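Local coordinates for protein luciferase-like monooxygenase (Streptomyces bottropensis, PDB 7BIP) that probably acts as a monooxygenase of the luciferase-like family in rishirilide biosynthesis, incorporating oxygen into a polyketide intermediate, at residues F37-K41 / T320-Q324; D56-A62 / K91-L95; P85-A89 / A136-W141; V305-D310 / L346-Y350. The contacts are given in a common frame with arbitrary orientation. Residues are numbered along the deposited sequence.

Interaction 1 (F37-K41 / T320-Q324)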
loop_
_atom_site.group_PDB
_atom_site.type_symbol
_atom_site.label_atom_id
_atom_site.label_comp_id
_atom_site.label_asym_id
_atom_site.label_seq_id
_atom_site.Cartn_x
_atom_site.Cartn_y
_atom_site.Cartn_z
ATOM N N PHE A 37 -15.182 -16.381 7.633
ATOM C CA PHE A 37 -15.697 -15.029 7.777
ATOM C C PHE A 37 -15.803 -14.342 6.417
ATOM O O PHE A 37 -15.173 -14.741 5.431
ATOM C CB PHE A 37 -14.805 -14.224 8.724
ATOM C CG PHE A 37 -14.986 -14.593 10.174
ATOM C CD1 PHE A 37 -15.941 -13.949 10.945
ATOM C CD2 PHE A 37 -14.226 -15.606 10.756
ATOM C CE1 PHE A 37 -16.132 -14.283 12.277
ATOM C CE2 PHE A 37 -14.413 -15.946 12.109
ATOM C CZ PHE A 37 -15.371 -15.279 12.859
ATOM N N HIS A 38 -16.630 -13.295 6.373
ATOM C CA HIS A 38 -16.965 -12.649 5.103
ATOM C C HIS A 38 -15.859 -11.707 4.623
ATOM O O HIS A 38 -15.590 -11.633 3.417
ATOM C CB HIS A 38 -18.291 -11.895 5.258
ATOM C CG HIS A 38 -18.661 -11.055 4.075
ATOM N ND1 HIS A 38 -18.536 -9.683 4.068
ATOM C CD2 HIS A 38 -19.159 -11.395 2.862
ATOM C CE1 HIS A 38 -18.942 -9.211 2.902
ATOM N NE2 HIS A 38 -19.321 -10.231 2.152
ATOM N N HIS A 39 -15.211 -10.983 5.531
ATOM C CA HIS A 39 -14.265 -9.949 5.118
ATOM C C HIS A 39 -13.267 -9.667 6.235
ATOM O O HIS A 39 -13.440 -10.098 7.377
ATOM C CB HIS A 39 -14.994 -8.657 4.726
ATOM C CG HIS A 39 -15.685 -7.990 5.874
ATOM N ND1 HIS A 39 -17.042 -8.089 6.077
ATOM C CD2 HIS A 39 -15.209 -7.206 6.873
ATOM C CE1 HIS A 39 -17.376 -7.401 7.157
ATOM N NE2 HIS A 39 -16.282 -6.856 7.658
ATOM N N VAL A 40 -12.218 -8.927 5.870
ATOM C CA VAL A 40 -11.264 -8.310 6.788
ATOM C C VAL A 40 -11.266 -6.810 6.497
ATOM O O VAL A 40 -11.085 -6.398 5.344
ATOM C CB VAL A 40 -9.841 -8.886 6.616
ATOM C CG1 VAL A 40 -8.850 -8.131 7.494
ATOM C CG2 VAL A 40 -9.819 -10.388 6.953
ATOM N N LYS A 41 -11.479 -6.002 7.530
ATOM C CA LYS A 41 -11.568 -4.553 7.396
ATOM C C LYS A 41 -10.458 -3.907 8.221
ATOM O O LYS A 41 -10.033 -4.458 9.234
ATOM C CB LYS A 41 -12.955 -4.061 7.878
ATOM C CG LYS A 41 -13.160 -2.546 7.904
ATOM C CD LYS A 41 -14.604 -2.218 8.302
ATOM C CE LYS A 41 -15.588 -2.535 7.184
ATOM N NZ LYS A 41 -16.998 -2.476 7.724
ATOM N N THR A 320 -24.197 -6.175 6.889
ATOM C CA THR A 320 -22.844 -6.686 7.082
ATOM C C THR A 320 -22.246 -6.086 8.351
ATOM O O THR A 320 -22.114 -4.861 8.459
ATOM C CB THR A 320 -21.981 -6.358 5.867
ATOM O OG1 THR A 320 -22.553 -6.973 4.701
ATOM C CG2 THR A 320 -20.564 -6.865 6.066
ATOM N N ILE A 321 -21.884 -6.946 9.307
ATOM C CA ILE A 321 -21.259 -6.515 10.557
ATOM C C ILE A 321 -19.769 -6.812 10.479
ATOM O O ILE A 321 -19.375 -7.909 10.062
ATOM C CB ILE A 321 -21.879 -7.225 11.772
ATOM C CG1 ILE A 321 -23.236 -6.608 12.128
ATOM C CG2 ILE A 321 -20.918 -7.158 12.979
ATOM C CD1 ILE A 321 -23.996 -7.320 13.256
ATOM N N SER A 322 -18.947 -5.846 10.887
ATOM C CA SER A 322 -17.521 -6.067 11.107
ATOM C C SER A 322 -17.286 -6.182 12.604
ATOM O O SER A 322 -17.614 -5.258 13.360
ATOM C CB SER A 322 -16.660 -4.940 10.526
ATOM O OG SER A 322 -16.922 -4.742 9.153
ATOM N N LEU A 323 -16.716 -7.309 13.026
ATOM C CA LEU A 323 -16.447 -7.568 14.438
ATOM C C LEU A 323 -15.056 -7.043 14.775
ATOM O O LEU A 323 -14.055 -7.569 14.289
ATOM C CB LEU A 323 -16.557 -9.064 14.722
ATOM C CG LEU A 323 -17.857 -9.721 14.249
ATOM C CD1 LEU A 323 -17.659 -11.225 14.152
ATOM C CD2 LEU A 323 -19.017 -9.375 15.196
ATOM N N GLN A 324 -14.995 -5.998 15.592
ATOM C CA GLN A 324 -13.717 -5.397 15.959
ATOM C C GLN A 324 -13.096 -6.208 17.098
ATOM O O GLN A 324 -13.566 -6.138 18.240
ATOM C CB GLN A 324 -13.934 -3.937 16.351
ATOM C CG GLN A 324 -12.715 -3.304 16.978
ATOM C CD GLN A 324 -11.518 -3.442 16.081
ATOM O OE1 GLN A 324 -11.611 -3.219 14.876
ATOM N NE2 GLN A 324 -10.390 -3.828 16.650
#
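The polar part of this contact gathers on Ser322. Its OG makes a 2.7 Å hydrogen bond with NE2 of His39, and either group could be the donor. The same OG accepts a 2.7 Å hydrogen bond from NZ of Lys41. One small hydroxyl thus joins two longer side chains from the other strand. Lys41 NZ is also hydrogen-bonded to His229. The His39 ring is held on its other nitrogen, where ND1 lies 3.0 Å from ND1 of His38 in a hydrogen bond of undecided direction. His38 NE2 in turn bonds Glu226, so polar contacts run on from Ser322 through both imidazoles.

Van der Waals packing accompanies these bonds. CG2 of Thr320 lies 3.4 Å from CE1 of His39 and 4.0 Å from ND1 of His38. The one apolar pair is CE1 of Phe37 with CD1 of Leu323, at 3.9 Å.

The backbones do not pair directly. The short strand axes come within 7.9 Å and cross at -58°. Strand 2-6 lies between them and pairs in parallel with both 39-42 and 320-324. This is where the first and last strands of the TIM barrel come together as the sheet curls closed. Strand 72-78 flanks 39-42 on its other side, and strand 228-236 flanks 320-324.

Interaction 2 (D56-A62 / K91-L95)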
loop_
_atom_site.group_PDB
_atom_site.type_symbol
_atom_site.label_atom_id
_atom_site.label_comp_id
_atom_site.label_asym_id
_atom_site.label_seq_id
_atom_site.Cartn_x
_atom_site.Cartn_y
_atom_site.Cartn_z
ATOM N N ASP A 56 -2.298 3.902 6.432
ATOM C CA ASP A 56 -2.587 3.527 5.045
ATOM C C ASP A 56 -3.203 2.130 5.033
ATOM O O ASP A 56 -2.489 1.122 4.986
ATOM C CB ASP A 56 -1.322 3.566 4.186
ATOM C CG ASP A 56 -1.616 3.547 2.711
ATOM O OD1 ASP A 56 -1.996 4.599 2.161
ATOM O OD2 ASP A 56 -1.456 2.482 2.097
ATOM N N PRO A 57 -4.537 2.041 5.084
ATOM C CA PRO A 57 -5.180 0.718 5.122
ATOM C C PRO A 57 -4.868 -0.135 3.910
ATOM O O PRO A 57 -4.806 -1.363 4.035
ATOM C CB PRO A 57 -6.679 1.060 5.195
ATOM C CG PRO A 57 -6.768 2.463 4.655
ATOM C CD PRO A 57 -5.524 3.128 5.151
ATOM N N VAL A 58 -4.669 0.481 2.742
ATOM C CA VAL A 58 -4.380 -0.299 1.542
ATOM C C VAL A 58 -3.105 -1.118 1.722
ATOM O O VAL A 58 -3.004 -2.239 1.215
ATOM C CB VAL A 58 -4.297 0.633 0.317
ATOM C CG1 VAL A 58 -3.713 -0.093 -0.905
ATOM C CG2 VAL A 58 -5.666 1.193 0.013
ATOM N N THR A 59 -2.100 -0.568 2.431
ATOM C CA THR A 59 -0.840 -1.292 2.611
ATOM C C THR A 59 -1.053 -2.559 3.428
ATOM O O THR A 59 -0.558 -3.635 3.061
ATOM C CB THR A 59 0.206 -0.389 3.285
ATOM O OG1 THR A 59 0.492 0.725 2.430
ATOM C CG2 THR A 59 1.514 -1.150 3.544
ATOM N N PHE A 60 -1.830 -2.464 4.514
ATOM C CA PHE A 60 -2.157 -3.674 5.261
ATOM C C PHE A 60 -3.023 -4.621 4.435
ATOM O O PHE A 60 -2.800 -5.840 4.426
ATOM C CB PHE A 60 -2.874 -3.340 6.569
ATOM C CG PHE A 60 -3.369 -4.566 7.275
ATOM C CD1 PHE A 60 -2.486 -5.338 8.011
ATOM C CD2 PHE A 60 -4.687 -4.984 7.147
ATOM C CE1 PHE A 60 -2.903 -6.506 8.644
ATOM C CE2 PHE A 60 -5.124 -6.153 7.781
ATOM C CZ PHE A 60 -4.224 -6.912 8.533
ATOM N N LEU A 61 -4.058 -4.090 3.781
ATOM C CA LEU A 61 -4.987 -4.980 3.086
ATOM C C LEU A 61 -4.335 -5.690 1.894
ATOM O O LEU A 61 -4.764 -6.784 1.530
ATOM C CB LEU A 61 -6.228 -4.206 2.644
ATOM C CG LEU A 61 -7.107 -3.702 3.793
ATOM C CD1 LEU A 61 -8.146 -2.731 3.252
ATOM C CD2 LEU A 61 -7.757 -4.863 4.570
ATOM N N ALA A 62 -3.302 -5.104 1.273
ATOM C CA ALA A 62 -2.600 -5.836 0.217
ATOM C C ALA A 62 -1.849 -7.038 0.785
ATOM O O ALA A 62 -1.862 -8.128 0.192
ATOM C CB ALA A 62 -1.649 -4.899 -0.528
ATOM N N LYS A 91 -3.898 3.145 -6.286
ATOM C CA LYS A 91 -3.516 2.094 -5.337
ATOM C C LYS A 91 -4.668 1.137 -5.086
ATOM O O LYS A 91 -4.446 -0.070 -4.924
ATOM C CB LYS A 91 -3.001 2.688 -4.016
ATOM C CG LYS A 91 -4.052 3.343 -3.125
ATOM C CD LYS A 91 -3.434 3.775 -1.784
ATOM C CE LYS A 91 -2.459 4.918 -1.961
ATOM N NZ LYS A 91 -2.142 5.545 -0.640
ATOM N N LEU A 92 -5.905 1.633 -5.099
ATOM C CA LEU A 92 -7.037 0.735 -4.889
ATOM C C LEU A 92 -7.245 -0.179 -6.092
ATOM O O LEU A 92 -7.640 -1.339 -5.931
ATOM C CB LEU A 92 -8.303 1.535 -4.604
ATOM C CG LEU A 92 -8.356 2.212 -3.228
ATOM C CD1 LEU A 92 -9.486 3.223 -3.239
ATOM C CD2 LEU A 92 -8.518 1.190 -2.083
ATOM N N ALA A 93 -6.985 0.321 -7.307
ATOM C CA ALA A 93 -7.052 -0.547 -8.479
ATOM C C ALA A 93 -5.978 -1.638 -8.429
ATOM O O ALA A 93 -6.245 -2.799 -8.777
ATOM C CB ALA A 93 -6.950 0.281 -9.770
ATOM N N MET A 94 -4.763 -1.300 -7.971
ATOM C CA MET A 94 -3.754 -2.341 -7.780
ATOM C C MET A 94 -4.244 -3.398 -6.798
ATOM O O MET A 94 -4.117 -4.606 -7.039
ATOM C CB MET A 94 -2.443 -1.734 -7.283
ATOM C CG MET A 94 -1.708 -0.835 -8.279
ATOM S SD MET A 94 -0.217 -0.179 -7.481
ATOM C CE MET A 94 0.869 -1.610 -7.440
ATOM N N LEU A 95 -4.807 -2.954 -5.680
ATOM C CA LEU A 95 -5.266 -3.893 -4.660
ATOM C C LEU A 95 -6.402 -4.769 -5.177
ATOM O O LEU A 95 -6.445 -5.968 -4.880
ATOM C CB LEU A 95 -5.700 -3.113 -3.415
ATOM C CG LEU A 95 -6.353 -3.941 -2.313
ATOM C CD1 LEU A 95 -5.410 -5.076 -1.890
ATOM C CD2 LEU A 95 -6.666 -3.017 -1.138
#
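Residues 57-62 and 91-95 are short pieces of two helices that run almost side by side. Their axes make an angle of 11° and come no closer than 10.4 Å. In register, Val58 faces Leu92 and Ala62 faces Leu95, with CA atoms of the latter pair 5.9 Å apart. Asp56 is the N-cap of the first helix. Its OD2 accepts a 2.6 Å hydrogen bond from Thr59 OG1 and a weak one of 3.1 Å from Thr59 N. Its OD1 forms a salt bridge with NZ of Lys91 at 3.0 Å, so one carboxylate both caps a helix and ties it to the next.

Below this bridge the packing is apolar. CG2 of Val58 sits 3.5 Å from CD2 of Leu92 and 3.9 Å from CD of Lys91. Leu95 fills the space further along: its CD2 is 4.0 Å from CB of Leu61, and its CD1 is 3.6 Å from CA of Ala62.

The second subunit packs here too, with its Thr59 on Val58 and its Asp56 on Lys91. Near-parallel neighbouring helices from successive beta-alpha units are typical of the TIM barrel, and here the pair also forms part of the dimer interface.

Interaction 3 (P85-A89 / A136-W141); sequences PLKLA and AVRRLW
Ala89 overlaps three residues of the other helix with its single methyl group. Its CB lies 3.8 Å from CB of Leu140, 4.1 Å from CG1 of Val137 and 4.1 Å from CD1 of Trp141. Both segments are regular alpha helix. Their axes cross at -57° with a closest approach of 8.9 Å. Ala89 and Val137 mark the register, with CA atoms 5.1 Å apart. Trp141 (chi1 m, chi2 -23°) brings the edge of its indole to the first helix, where NE1 donates a 3.1 Å hydrogen bond to the carbonyl O of Ala89. At the start of that helix, CB of Pro85 touches CB of Ala136 at 3.7 Å. Val137 (t) places CG2 4.0 Å from CB of Leu88. Leu140 (m, t) places CD1 3.9 Å from CD2 of Leu86 (m, t). Leu88, Val137 and Trp141 also rest on Phe107 of strand 103-107. The two helices precede and follow that strand, the helix-on-strand layering of a TIM barrel.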
loop_
_atom_site.group_PDB
_atom_site.type_symbol
_atom_site.label_atom_id
_atom_site.label_comp_id
_atom_site.label_asym_id
_atom_site.label_seq_id
_atom_site.Cartn_x
_atom_site.Cartn_y
_atom_site.Cartn_z
ATOM N N PRO A 85 -6.926 12.065 -5.568
ATOM C CA PRO A 85 -7.731 10.988 -6.179
ATOM C C PRO A 85 -6.968 10.138 -7.179
ATOM O O PRO A 85 -7.300 8.958 -7.338
ATOM C CB PRO A 85 -8.887 11.738 -6.859
ATOM C CG PRO A 85 -8.458 13.160 -6.915
ATOM C CD PRO A 85 -7.537 13.390 -5.760
ATOM N N LEU A 86 -5.969 10.693 -7.876
ATOM C CA LEU A 86 -5.176 9.867 -8.782
ATOM C C LEU A 86 -4.480 8.750 -8.018
ATOM O O LEU A 86 -4.433 7.600 -8.471
ATOM C CB LEU A 86 -4.136 10.721 -9.509
ATOM C CG LEU A 86 -4.650 11.708 -10.557
ATOM C CD1 LEU A 86 -3.506 12.625 -10.995
ATOM C CD2 LEU A 86 -5.250 10.978 -11.750
ATOM N N LYS A 87 -3.910 9.085 -6.866
ATOM C CA LYS A 87 -3.200 8.102 -6.057
ATOM C C LYS A 87 -4.160 7.106 -5.430
ATOM O O LYS A 87 -3.884 5.900 -5.403
ATOM C CB LYS A 87 -2.427 8.828 -4.966
ATOM C CG LYS A 87 -1.360 9.723 -5.502
ATOM C CD LYS A 87 -0.256 8.902 -6.061
ATOM C CE LYS A 87 0.412 8.145 -4.940
ATOM N NZ LYS A 87 0.876 9.065 -3.864
ATOM N N LEU A 88 -5.270 7.606 -4.886
ATOM C CA LEU A 88 -6.248 6.731 -4.258
ATOM C C LEU A 88 -6.837 5.763 -5.273
ATOM O O LEU A 88 -6.917 4.554 -5.022
ATOM C CB LEU A 88 -7.343 7.571 -3.607
ATOM C CG LEU A 88 -8.327 6.850 -2.692
ATOM C CD1 LEU A 88 -7.598 5.992 -1.654
ATOM C CD2 LEU A 88 -9.158 7.927 -2.022
ATOM N N ALA A 89 -7.254 6.274 -6.435
ATOM C CA ALA A 89 -7.789 5.384 -7.460
ATOM C C ALA A 89 -6.751 4.357 -7.888
ATOM O O ALA A 89 -7.068 3.171 -8.045
ATOM C CB ALA A 89 -8.267 6.188 -8.669
ATOM N N ALA A 136 -14.317 11.722 -8.050
ATOM C CA ALA A 136 -13.157 11.674 -8.934
ATOM C C ALA A 136 -12.589 10.263 -9.014
ATOM O O ALA A 136 -12.231 9.795 -10.102
ATOM C CB ALA A 136 -12.089 12.664 -8.469
ATOM N N VAL A 137 -12.507 9.568 -7.872
ATOM C CA VAL A 137 -12.016 8.190 -7.878
ATOM C C VAL A 137 -12.951 7.297 -8.686
ATOM O O VAL A 137 -12.508 6.495 -9.517
ATOM C CB VAL A 137 -11.848 7.672 -6.439
ATOM C CG1 VAL A 137 -11.659 6.142 -6.436
ATOM C CG2 VAL A 137 -10.651 8.373 -5.761
ATOM N N ARG A 138 -14.263 7.420 -8.450
ATOM C CA ARG A 138 -15.223 6.635 -9.217
ATOM C C ARG A 138 -15.051 6.862 -10.712
ATOM O O ARG A 138 -15.071 5.902 -11.495
ATOM C CB ARG A 138 -16.656 6.970 -8.794
ATOM C CG ARG A 138 -17.705 6.106 -9.498
ATOM C CD ARG A 138 -19.130 6.706 -9.409
ATOM N NE ARG A 138 -19.298 7.887 -10.258
ATOM C CZ ARG A 138 -19.401 7.853 -11.586
ATOM N NH1 ARG A 138 -19.382 6.693 -12.234
ATOM N NH2 ARG A 138 -19.529 8.980 -12.273
ATOM N N ARG A 139 -14.863 8.122 -11.123
ATOM C CA ARG A 139 -14.692 8.417 -12.541
ATOM C C ARG A 139 -13.400 7.830 -13.082
ATOM O O ARG A 139 -13.381 7.318 -14.207
ATOM C CB ARG A 139 -14.720 9.926 -12.781
ATOM C CG ARG A 139 -16.099 10.462 -12.716
ATOM C CD ARG A 139 -16.233 11.782 -13.426
ATOM N NE ARG A 139 -17.414 12.420 -12.892
ATOM C CZ ARG A 139 -17.804 13.652 -13.167
ATOM N NH1 ARG A 139 -17.103 14.411 -14.010
ATOM N NH2 ARG A 139 -18.907 14.110 -12.587
ATOM N N LEU A 140 -12.300 7.940 -12.317
ATOM C CA LEU A 140 -11.037 7.352 -12.759
ATOM C C LEU A 140 -11.157 5.847 -12.951
ATOM O O LEU A 140 -10.497 5.279 -13.830
ATOM C CB LEU A 140 -9.926 7.685 -11.760
ATOM C CG LEU A 140 -9.473 9.156 -11.842
ATOM C CD1 LEU A 140 -8.719 9.563 -10.581
ATOM C CD2 LEU A 140 -8.615 9.383 -13.087
ATOM N N TRP A 141 -12.003 5.182 -12.156
ATOM C CA TRP A 141 -12.208 3.749 -12.333
ATOM C C TRP A 141 -13.144 3.439 -13.495
ATOM O O TRP A 141 -12.919 2.474 -14.236
ATOM C CB TRP A 141 -12.813 3.141 -11.072
ATOM C CG TRP A 141 -11.935 3.018 -9.875
ATOM C CD1 TRP A 141 -10.569 2.966 -9.829
ATOM C CD2 TRP A 141 -12.395 2.885 -8.531
ATOM N NE1 TRP A 141 -10.153 2.826 -8.520
ATOM C CE2 TRP A 141 -11.257 2.767 -7.707
ATOM C CE3 TRP A 141 -13.663 2.873 -7.942
ATOM C CZ2 TRP A 141 -11.348 2.620 -6.326
ATOM C CZ3 TRP A 141 -13.756 2.722 -6.562
ATOM C CH2 TRP A 141 -12.608 2.606 -5.772
#

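Interaction 4 (V305-D310 / L346-Y350)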
loop_
_atom_site.group_PDB
_atom_site.type_symbol
_atom_site.label_atom_id
_atom_site.label_comp_id
_atom_site.label_asym_id
_atom_site.label_seq_id
_atom_site.Cartn_x
_atom_site.Cartn_y
_atom_site.Cartn_z
ATOM N N VAL A 305 -24.227 -13.141 22.772
ATOM C CA VAL A 305 -24.036 -12.410 21.529
ATOM C C VAL A 305 -25.031 -12.892 20.477
ATOM O O VAL A 305 -25.462 -12.114 19.629
ATOM C CB VAL A 305 -22.569 -12.538 21.083
ATOM C CG1 VAL A 305 -22.371 -12.016 19.654
ATOM C CG2 VAL A 305 -21.669 -11.769 22.061
ATOM N N ARG A 306 -25.451 -14.163 20.542
ATOM C CA ARG A 306 -26.496 -14.640 19.639
ATOM C C ARG A 306 -27.789 -13.864 19.858
ATOM O O ARG A 306 -28.427 -13.406 18.902
ATOM C CB ARG A 306 -26.734 -16.140 19.848
ATOM C CG ARG A 306 -28.029 -16.663 19.229
ATOM C CD ARG A 306 -27.901 -16.841 17.724
ATOM N NE ARG A 306 -29.198 -17.078 17.094
ATOM C CZ ARG A 306 -29.754 -18.277 16.948
ATOM N NH1 ARG A 306 -29.127 -19.363 17.382
ATOM N NH2 ARG A 306 -30.940 -18.390 16.364
ATOM N N ALA A 307 -28.190 -13.705 21.123
ATOM C CA ALA A 307 -29.404 -12.951 21.413
ATOM C C ALA A 307 -29.255 -11.500 20.984
ATOM O O ALA A 307 -30.209 -10.889 20.488
ATOM C CB ALA A 307 -29.741 -13.041 22.903
ATOM N N ALA A 308 -28.058 -10.935 21.160
ATOM C CA ALA A 308 -27.822 -9.553 20.764
ATOM C C ALA A 308 -27.930 -9.385 19.254
ATOM O O ALA A 308 -28.548 -8.426 18.778
ATOM C CB ALA A 308 -26.447 -9.095 21.256
ATOM N N ILE A 309 -27.331 -10.302 18.484
ATOM C CA ILE A 309 -27.400 -10.199 17.027
ATOM C C ILE A 309 -28.843 -10.323 16.545
ATOM O O ILE A 309 -29.279 -9.582 15.653
ATOM C CB ILE A 309 -26.490 -11.253 16.366
ATOM C CG1 ILE A 309 -25.014 -10.886 16.581
ATOM C CG2 ILE A 309 -26.797 -11.368 14.872
ATOM C CD1 ILE A 309 -24.071 -12.035 16.274
ATOM N N ASP A 310 -29.606 -11.266 17.115
ATOM C CA ASP A 310 -31.008 -11.405 16.724
ATOM C C ASP A 310 -31.795 -10.124 16.990
ATOM O O ASP A 310 -32.680 -9.761 16.205
ATOM C CB ASP A 310 -31.644 -12.596 17.444
ATOM C CG ASP A 310 -31.067 -13.931 16.988
ATOM O OD1 ASP A 310 -30.338 -13.957 15.973
ATOM O OD2 ASP A 310 -31.342 -14.956 17.640
ATOM N N LEU A 346 -21.857 -19.294 16.004
ATOM C CA LEU A 346 -22.740 -18.266 15.467
ATOM C C LEU A 346 -22.774 -18.253 13.948
ATOM O O LEU A 346 -23.862 -18.206 13.357
ATOM C CB LEU A 346 -22.308 -16.890 15.996
ATOM C CG LEU A 346 -22.554 -16.787 17.506
ATOM C CD1 LEU A 346 -21.896 -15.574 18.110
ATOM C CD2 LEU A 346 -24.040 -16.758 17.749
ATOM N N LEU A 347 -21.612 -18.290 13.303
ATOM C CA LEU A 347 -21.562 -18.285 11.844
ATOM C C LEU A 347 -22.488 -19.302 11.181
ATOM O O LEU A 347 -23.150 -18.930 10.199
ATOM C CB LEU A 347 -20.117 -18.512 11.380
ATOM C CG LEU A 347 -19.261 -17.283 11.090
ATOM C CD1 LEU A 347 -17.967 -17.730 10.401
ATOM C CD2 LEU A 347 -20.019 -16.273 10.234
ATOM N N PRO A 348 -22.581 -20.564 11.625
ATOM C CA PRO A 348 -23.457 -21.510 10.909
ATOM C C PRO A 348 -24.920 -21.105 10.886
ATOM O O PRO A 348 -25.618 -21.410 9.910
ATOM C CB PRO A 348 -23.257 -22.824 11.679
ATOM C CG PRO A 348 -21.905 -22.703 12.267
ATOM C CD PRO A 348 -21.797 -21.255 12.663
ATOM N N HIS A 349 -25.411 -20.429 11.925
ATOM C CA HIS A 349 -26.832 -20.120 12.015
ATOM C C HIS A 349 -27.248 -18.923 11.165
ATOM O O HIS A 349 -28.449 -18.733 10.944
ATOM C CB HIS A 349 -27.224 -19.893 13.478
ATOM C CG HIS A 349 -26.755 -20.975 14.404
ATOM N ND1 HIS A 349 -25.424 -21.299 14.566
ATOM C CD2 HIS A 349 -27.446 -21.821 15.206
ATOM C CE1 HIS A 349 -25.315 -22.291 15.432
ATOM N NE2 HIS A 349 -26.526 -22.625 15.836
ATOM N N TYR A 350 -26.306 -18.119 10.679
ATOM C CA TYR A 350 -26.632 -17.013 9.789
ATOM C C TYR A 350 -26.215 -17.272 8.345
ATOM O O TYR A 350 -26.508 -16.447 7.472
ATOM C CB TYR A 350 -25.997 -15.710 10.305
ATOM C CG TYR A 350 -26.482 -15.333 11.697
ATOM C CD1 TYR A 350 -27.691 -14.668 11.881
ATOM C CD2 TYR A 350 -25.742 -15.665 12.821
ATOM C CE1 TYR A 350 -28.144 -14.340 13.155
ATOM C CE2 TYR A 350 -26.183 -15.340 14.097
ATOM C CZ TYR A 350 -27.382 -14.678 14.258
ATOM O OH TYR A 350 -27.810 -14.356 15.531
#
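Leu346 opens the second segment as the first residue to leave helical angles after helix 332-345. Its side chain lies along the first turn of the partner segment. CD2 packs 3.5 Å from CB of Arg306, and CD1 lies 3.9 Å from CG1 of Val305. Leu347 turns instead to Phe3 and Phe342.

His349 comes back to the contact. Its CB lies over one face of the Arg306 guanidinium, and its CD2 is 3.7 Å from NH1 of Arg306.

Tyr350 makes the main polar link. Its OH donates a 2.6 Å hydrogen bond to OD1 of Asp310. OD2 of the same carboxylate forms a salt bridge with NE of Arg306 at 3.1 Å, with weak hydrogen-bond geometry. One turn of the helix thus sets Arg306 and Asp310 around the phenol. The ring also has apolar support, with CZ of Tyr350 3.4 Å from CG2 of Ile309. Phe3, on strand 2-6, meets the Tyr350 ring edge to face.

The C-terminal tail of the chain is in this way fastened to helix 302-316, which leads into strand 320-324, and to strand 2-6. It packs where the last part of the TIM barrel meets the first.

Overall arrangement
Interactions 1, 2 and 3 are buried, while interaction 4 is partly open to solvent. Interaction 1 lies nearest the centre of the chain and relies on polar side chains between barrel strands. Interactions 2 and 3 share helix 85-98 and touch where Leu92 meets Trp141. Both are mainly apolar, each with one polar tie, and both reach the second subunit. Interaction 4 is on the opposite side of the chain's centre from them, about 38 Å from interaction 3 between centres. It mixes charge, phenol and aliphatic packing. Interaction 1 touches interaction 2 through Val40 and interaction 4 through Phe37, so it joins the two sides.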